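Local coordinates for uroporphyrin-III C-methyltransferase (Pseudomonas denitrificans, PDB 1S4D) that catalyses the two successive S-adenosyl-L-methionine-dependent methylations, at C-2 and C-7, that turn uroporphyrinogen III into precorrin-2 on the way to cobalamin and siroheme, at the S-adenosyl-L-homocysteine site and the interface of chains A and B. Numbering follows the deposited sequence. Chains: chain A/B, Uroporphyrin-III C-methyltransferase.

Contact 1: the S-adenosyl-L-homocysteine site. Residues chain A 24, 50, 100-102, 105-107, 130-131, 183-184, 210, 212-213, 240-242. With SAH (S-adenosyl-L-homocysteine), chain C.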
# COMPACT_ATOMS: atom_id res chain seq x y z
N PRO A 24 -3.60 -6.41 -7.15
CA PRO A 24 -5.05 -6.61 -7.27
C PRO A 24 -5.51 -7.28 -8.57
O PRO A 24 -6.67 -7.67 -8.66
CB PRO A 24 -5.59 -5.19 -7.18
CG PRO A 24 -4.50 -4.35 -7.77
CD PRO A 24 -3.21 -5.01 -7.41
N VAL A 50 -7.23 -12.87 -9.44
CA VAL A 50 -8.11 -12.01 -10.22
C VAL A 50 -7.64 -11.98 -11.69
O VAL A 50 -8.47 -12.07 -12.61
CB VAL A 50 -8.31 -10.59 -9.58
CG1 VAL A 50 -9.63 -10.00 -10.05
CG2 VAL A 50 -8.32 -10.67 -8.05
N GLY A 100 -2.72 -12.93 -3.51
CA GLY A 100 -3.44 -11.78 -4.05
C GLY A 100 -3.05 -10.54 -3.29
O GLY A 100 -2.92 -10.59 -2.06
N GLY A 101 -2.82 -9.44 -3.99
CA GLY A 101 -2.58 -8.18 -3.31
C GLY A 101 -1.25 -8.21 -2.60
O GLY A 101 -0.25 -8.62 -3.18
N ASP A 102 -1.23 -7.80 -1.35
CA ASP A 102 -0.01 -7.79 -0.57
C ASP A 102 -0.11 -8.88 0.46
O ASP A 102 -1.17 -9.10 1.05
CB ASP A 102 0.13 -6.45 0.13
CG ASP A 102 1.21 -6.46 1.17
OD1 ASP A 102 2.39 -6.25 0.78
OD2 ASP A 102 0.96 -6.67 2.38
N VAL A 105 -1.51 -7.62 4.08
CA VAL A 105 -2.76 -6.90 4.18
C VAL A 105 -3.91 -7.91 4.03
O VAL A 105 -4.50 -8.06 2.95
CB VAL A 105 -2.84 -5.81 3.13
CG1 VAL A 105 -4.14 -5.02 3.29
CG2 VAL A 105 -1.65 -4.91 3.26
N PHE A 106 -4.14 -8.67 5.12
CA PHE A 106 -5.38 -9.44 5.38
C PHE A 106 -5.26 -10.73 4.58
O PHE A 106 -6.23 -11.31 4.16
CB PHE A 106 -6.68 -8.68 5.03
CG PHE A 106 -7.07 -7.66 6.08
CD1 PHE A 106 -7.35 -6.33 5.73
CD2 PHE A 106 -7.14 -8.03 7.41
CE1 PHE A 106 -7.67 -5.40 6.69
CE2 PHE A 106 -7.46 -7.11 8.37
CZ PHE A 106 -7.72 -5.79 8.01
N GLY A 107 -4.02 -11.18 4.37
CA GLY A 107 -3.79 -12.28 3.47
C GLY A 107 -3.14 -13.48 4.14
O GLY A 107 -2.61 -14.34 3.45
N THR A 130 -1.93 -3.47 -2.82
CA THR A 130 -3.13 -3.95 -2.19
C THR A 130 -4.34 -3.28 -2.82
O THR A 130 -4.29 -2.12 -3.22
CB THR A 130 -3.07 -3.69 -0.65
OG1 THR A 130 -4.20 -4.31 -0.02
CG2 THR A 130 -3.24 -2.23 -0.28
N ALA A 131 -5.44 -4.03 -2.89
CA ALA A 131 -6.69 -3.54 -3.46
C ALA A 131 -7.21 -2.26 -2.79
O ALA A 131 -7.77 -1.41 -3.48
CB ALA A 131 -7.75 -4.63 -3.44
N TYR A 183 -12.34 -4.33 3.35
CA TYR A 183 -12.10 -5.61 2.70
C TYR A 183 -13.14 -6.59 3.20
O TYR A 183 -13.55 -6.53 4.38
CB TYR A 183 -10.72 -6.13 3.13
CG TYR A 183 -9.54 -5.36 2.59
CD1 TYR A 183 -9.17 -4.13 3.15
CD2 TYR A 183 -8.78 -5.87 1.55
CE1 TYR A 183 -8.06 -3.43 2.65
CE2 TYR A 183 -7.68 -5.19 1.06
CZ TYR A 183 -7.33 -3.99 1.60
OH TYR A 183 -6.25 -3.33 1.06
N MET A 184 -13.56 -7.49 2.32
CA MET A 184 -14.57 -8.52 2.62
C MET A 184 -15.78 -8.03 3.43
O MET A 184 -16.18 -8.65 4.40
CB MET A 184 -13.93 -9.70 3.35
CG MET A 184 -12.75 -10.27 2.60
SD MET A 184 -11.70 -11.23 3.68
CE MET A 184 -10.76 -9.94 4.49
N VAL A 210 -15.86 -0.86 -5.29
CA VAL A 210 -15.04 -1.16 -6.46
C VAL A 210 -14.84 -2.68 -6.51
O VAL A 210 -14.22 -3.27 -5.61
CB VAL A 210 -13.69 -0.40 -6.47
CG1 VAL A 210 -12.96 -0.65 -7.77
CG2 VAL A 210 -13.90 1.09 -6.28
N ASN A 212 -13.48 -5.98 -8.67
CA ASN A 212 -12.39 -6.35 -9.56
C ASN A 212 -11.59 -5.13 -9.99
O ASN A 212 -11.32 -4.92 -11.17
CB ASN A 212 -12.90 -7.20 -10.72
CG ASN A 212 -13.64 -8.42 -10.25
OD1 ASN A 212 -14.88 -8.44 -10.24
ND2 ASN A 212 -12.90 -9.45 -9.84
N ALA A 213 -11.25 -4.32 -9.00
CA ALA A 213 -10.28 -3.25 -9.15
C ALA A 213 -9.12 -3.69 -10.02
O ALA A 213 -8.59 -4.79 -9.86
CB ALA A 213 -9.76 -2.81 -7.79
N PRO A 240 -14.95 -10.09 -5.75
CA PRO A 240 -14.25 -9.25 -4.75
C PRO A 240 -14.46 -7.73 -4.91
O PRO A 240 -14.42 -7.24 -6.03
CB PRO A 240 -12.76 -9.58 -4.97
CG PRO A 240 -12.69 -10.14 -6.36
CD PRO A 240 -14.08 -10.52 -6.84
N ALA A 241 -14.64 -7.03 -3.79
CA ALA A 241 -14.88 -5.58 -3.82
C ALA A 241 -14.27 -4.87 -2.63
O ALA A 241 -14.27 -5.38 -1.51
CB ALA A 241 -16.37 -5.28 -3.87
N ILE A 242 -13.74 -3.69 -2.89
CA ILE A 242 -13.28 -2.84 -1.81
C ILE A 242 -14.42 -1.89 -1.57
O ILE A 242 -15.00 -1.36 -2.51
CB ILE A 242 -11.99 -2.08 -2.23
CG1 ILE A 242 -10.79 -3.03 -2.25
CG2 ILE A 242 -11.73 -0.89 -1.32
CD1 ILE A 242 -10.19 -3.39 -0.89
N SAH C . -3.93 -9.52 0.34
CA SAH C . -5.09 -8.98 -0.36
CB SAH C . -6.39 -9.16 0.44
CG SAH C . -6.95 -10.59 0.50
SD SAH C . -8.55 -10.78 1.35
C SAH C . -4.85 -7.52 -0.70
O SAH C . -3.92 -6.90 -0.17
OXT SAH C . -5.55 -6.93 -1.52
C5' SAH C . -9.52 -10.68 -0.19
C4' SAH C . -10.36 -9.41 -0.26
O4' SAH C . -9.58 -8.38 -0.83
C3' SAH C . -11.62 -9.46 -1.11
O3' SAH C . -12.77 -9.88 -0.43
C2' SAH C . -11.78 -8.04 -1.58
O2' SAH C . -12.43 -7.23 -0.63
C1' SAH C . -10.35 -7.55 -1.67
N9 SAH C . -9.85 -7.59 -3.06
C8 SAH C . -8.83 -8.36 -3.54
N7 SAH C . -8.68 -8.10 -4.84
C5 SAH C . -9.57 -7.16 -5.21
C6 SAH C . -9.84 -6.52 -6.42
N6 SAH C . -9.16 -6.78 -7.52
N1 SAH C . -10.85 -5.60 -6.47
C2 SAH C . -11.58 -5.29 -5.34
N3 SAH C . -11.32 -5.91 -4.15
C4 SAH C . -10.32 -6.84 -4.09
O HOH W 1 -3.90 -12.33 0.16
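This is the cofactor pocket of a tetrapyrrole methylase of the precorrin methyltransferase family, holding the demethylated product S-adenosyl-L-homocysteine; the ligand is poorly ordered but largely buried, with 477 of its 551 Å² hidden. Adenine is read mostly by backbone. Its exocyclic amine N6 gives one hydrogen bond to A:Pro24 O (2.9 Å) and another to A:Ala213 O (3.1 Å), each in the carbonyl plane and on a lone pair, while A:Ala213 N makes a weak bond to ring N1. That donor-acceptor pattern suits a 6-amino purine, and a 6-oxo base would probably bring no donor to A:Pro24 O and A:Ala213 O. The base is sandwiched: A:Ala131 CB sits over one face, 3.5 Å from the centroid of the five-membered ring, and A:Pro240 CB lies over the other. On the ribose, the 2'-hydroxyl O2' donates to A:Ala241 O and accepts a nearly straight bond from A:Met184 N (174° at H). A:Met184 turns CG away from its carbonyl carbon (chi1 -53°) and bends at chi3, bringing SD and CE alongside the ligand's sulfur, both at 3.9 Å from SAH SD. At the amino-acid end, the amino group SAH N donates to A:Gly100 O and A:Val105 O, approaching above each carbonyl plane, and also meets water 1. Carboxylate O takes two bonds, from A:Asp102 N and from A:Thr130 OG1 (2.6 Å), whose hydroxyl is anti to its own backbone N (chi1 -173°). Behind it, A:Tyr183 OH is hydrogen-bonded to A:Thr130 OG1 (2.5 Å), the tyrosine ring clamped between A:Phe106 CD1 and A:Ile242 CD1. OXT is met by A:Ala131 N at the start of helix 131-138, whose end would probably steady the carboxylate's charge.

Contact 2: the interface of chains A and B. Residues chain A 143-144, 149-152, 154; chain B 104-106, 154-156.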
# COMPACT_ATOMS: atom_id res chain seq x y z
N VAL A 143 -6.81 7.16 -1.28
CA VAL A 143 -7.12 6.88 0.13
C VAL A 143 -6.82 8.05 1.06
O VAL A 143 -7.36 8.13 2.13
CB VAL A 143 -6.41 5.62 0.66
CG1 VAL A 143 -6.94 4.38 -0.06
CG2 VAL A 143 -4.90 5.71 0.48
N THR A 144 -5.95 8.97 0.64
CA THR A 144 -5.73 10.21 1.41
C THR A 144 -5.71 11.45 0.51
O THR A 144 -5.32 11.38 -0.66
CB THR A 144 -4.44 10.12 2.29
OG1 THR A 144 -3.28 10.27 1.47
CG2 THR A 144 -4.26 8.73 2.87
N ASN A 149 -8.77 14.09 4.71
CA ASN A 149 -8.45 13.19 5.80
C ASN A 149 -6.97 13.18 6.18
O ASN A 149 -6.11 13.29 5.33
CB ASN A 149 -8.97 11.78 5.48
CG ASN A 149 -8.19 11.12 4.37
OD1 ASN A 149 -7.83 11.76 3.37
ND2 ASN A 149 -7.95 9.82 4.53
N HIS A 150 -6.69 13.08 7.47
CA HIS A 150 -5.33 12.86 7.96
C HIS A 150 -5.14 11.46 8.49
O HIS A 150 -4.04 11.08 8.83
CB HIS A 150 -4.96 13.88 9.02
CG HIS A 150 -4.75 15.24 8.44
ND1 HIS A 150 -4.01 16.22 9.08
CD2 HIS A 150 -5.17 15.79 7.28
CE1 HIS A 150 -3.99 17.31 8.33
NE2 HIS A 150 -4.68 17.07 7.22
N ALA A 151 -6.22 10.68 8.51
CA ALA A 151 -6.17 9.28 8.91
C ALA A 151 -6.98 8.50 7.90
O ALA A 151 -7.84 9.09 7.25
CB ALA A 151 -6.73 9.11 10.32
N VAL A 152 -6.67 7.21 7.75
CA VAL A 152 -7.44 6.21 7.00
C VAL A 152 -7.34 4.90 7.78
O VAL A 152 -6.22 4.47 8.14
CB VAL A 152 -6.78 5.77 5.66
CG1 VAL A 152 -7.81 5.60 4.56
CG2 VAL A 152 -5.58 6.62 5.25
N PHE A 154 -8.11 0.73 7.54
CA PHE A 154 -8.34 -0.41 6.68
C PHE A 154 -8.87 -1.54 7.57
O PHE A 154 -8.28 -1.89 8.60
CB PHE A 154 -7.04 -0.82 5.95
CG PHE A 154 -6.43 0.28 5.13
CD1 PHE A 154 -5.53 1.17 5.69
CD2 PHE A 154 -6.75 0.43 3.80
CE1 PHE A 154 -4.96 2.19 4.91
CE2 PHE A 154 -6.19 1.45 3.01
CZ PHE A 154 -5.32 2.32 3.55
N PHE B 104 -0.74 8.14 -3.74
CA PHE B 104 -1.97 8.55 -3.05
C PHE B 104 -1.94 8.38 -1.53
O PHE B 104 -2.94 8.67 -0.85
CB PHE B 104 -3.19 7.86 -3.65
CG PHE B 104 -3.64 8.40 -5.01
CD1 PHE B 104 -4.59 7.72 -5.76
CD2 PHE B 104 -3.12 9.61 -5.52
CE1 PHE B 104 -5.02 8.20 -6.99
CE2 PHE B 104 -3.55 10.11 -6.77
CZ PHE B 104 -4.50 9.41 -7.49
N VAL B 105 -0.81 7.93 -0.99
CA VAL B 105 -0.70 7.81 0.47
C VAL B 105 0.13 8.97 1.03
O VAL B 105 1.34 8.97 0.93
CB VAL B 105 -0.16 6.40 0.87
CG1 VAL B 105 -0.11 6.21 2.40
CG2 VAL B 105 -1.00 5.31 0.21
N PHE B 106 -0.54 9.98 1.58
CA PHE B 106 0.11 11.19 2.08
C PHE B 106 1.23 11.66 1.15
O PHE B 106 2.24 12.15 1.61
CB PHE B 106 0.64 11.01 3.53
CG PHE B 106 -0.38 10.46 4.48
CD1 PHE B 106 -0.26 9.16 4.98
CD2 PHE B 106 -1.51 11.21 4.83
CE1 PHE B 106 -1.26 8.62 5.83
CE2 PHE B 106 -2.50 10.69 5.68
CZ PHE B 106 -2.37 9.39 6.18
N PHE B 154 -3.83 4.28 9.30
CA PHE B 154 -2.63 4.99 8.85
C PHE B 154 -2.85 6.46 9.16
O PHE B 154 -3.97 6.94 9.03
CB PHE B 154 -2.45 4.80 7.35
CG PHE B 154 -1.93 3.45 6.95
CD1 PHE B 154 -1.20 3.31 5.80
CD2 PHE B 154 -2.18 2.32 7.70
CE1 PHE B 154 -0.73 2.04 5.42
CE2 PHE B 154 -1.71 1.05 7.33
CZ PHE B 154 -1.00 0.91 6.22
N LEU B 155 -1.81 7.19 9.59
CA LEU B 155 -1.97 8.65 9.79
C LEU B 155 -0.75 9.52 9.45
O LEU B 155 0.35 8.99 9.28
CB LEU B 155 -2.63 8.99 11.14
CG LEU B 155 -2.03 9.27 12.54
CD1 LEU B 155 -2.48 8.17 13.48
CD2 LEU B 155 -0.51 9.51 12.67
N THR B 156 -0.95 10.84 9.32
CA THR B 156 0.16 11.82 9.34
C THR B 156 0.23 12.45 10.69
O THR B 156 -0.80 12.92 11.19
CB THR B 156 -0.05 13.02 8.46
OG1 THR B 156 -1.24 12.87 7.69
CG2 THR B 156 1.05 13.13 7.50
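Two precorrin-methyltransferase subunits meet here across the homodimer two-fold, where strand 151-156 of each chain pairs antiparallel with its twin. A:Val152 faces B:Phe154 and bonds it both ways through the backbone: B:Phe154 N to A:Val152 O at 2.7 Å, and A:Val152 N to B:Phe154 O at 3.0 Å. One step along, B:Thr156 N donates to A:His150 O almost along the C=O axis. Beside this sheet edge, the side chain of A:Thr144 plugs into the loop 104-106 of chain B. Its OG1, in the crowded position between backbone N and carbonyl carbon (chi1 75°), gives its hydrogen to B:Phe104 O (2.8 Å), from above the carbonyl plane, and accepts from B:Phe106 N (2.7 Å, 161° at H). The same torsion sends CG2 over one face of the B:Phe106 ring, 4.0 Å from its centroid and offset toward the rim; B:Thr156 N lies over the opposite face. A valine here would keep a methyl group near that ring but would probably weaken the join, since the hydroxyl that serves B:Phe104 O and B:Phe106 N together would be gone. Nearby, A:Val143 CG2 touches B:Val105 CG2, the two side chains lying side by side and pointing the same way. Toward the two-fold, A:Phe154 sets its CE1 edge over the centre of the B:Phe154 ring, edge to face with planes at 66°; both rings have CG anti to the carbonyl carbon. In the second shell, A:Asn149 ND2 donates to A:Val143 O (3.0 Å), close to its amide plane, and to A:Ala151 O (2.8 Å), from above that carbonyl plane. It thereby ties the segment bearing A:Thr144 to the beginning of the pairing strand, likely fixing how the hydroxyl and the strand are presented together to chain B.

The C-alpha centres of contact 1 and contact 2 lie about 18 Å apart, and the loop 105-106 belongs to both. In one subunit it lines the amino-acid end of the cofactor in contact 1; in contact 2 the partner's copy receives the threonine from across the dimer. By the two-fold, each loop therefore touches both its own subunit's ligand and the neighbouring chain. Dimer formation is thus likely to help shape the cofactor pocket, and shifts in either could plausibly be felt by the other, though the structure alone does not show such coupling.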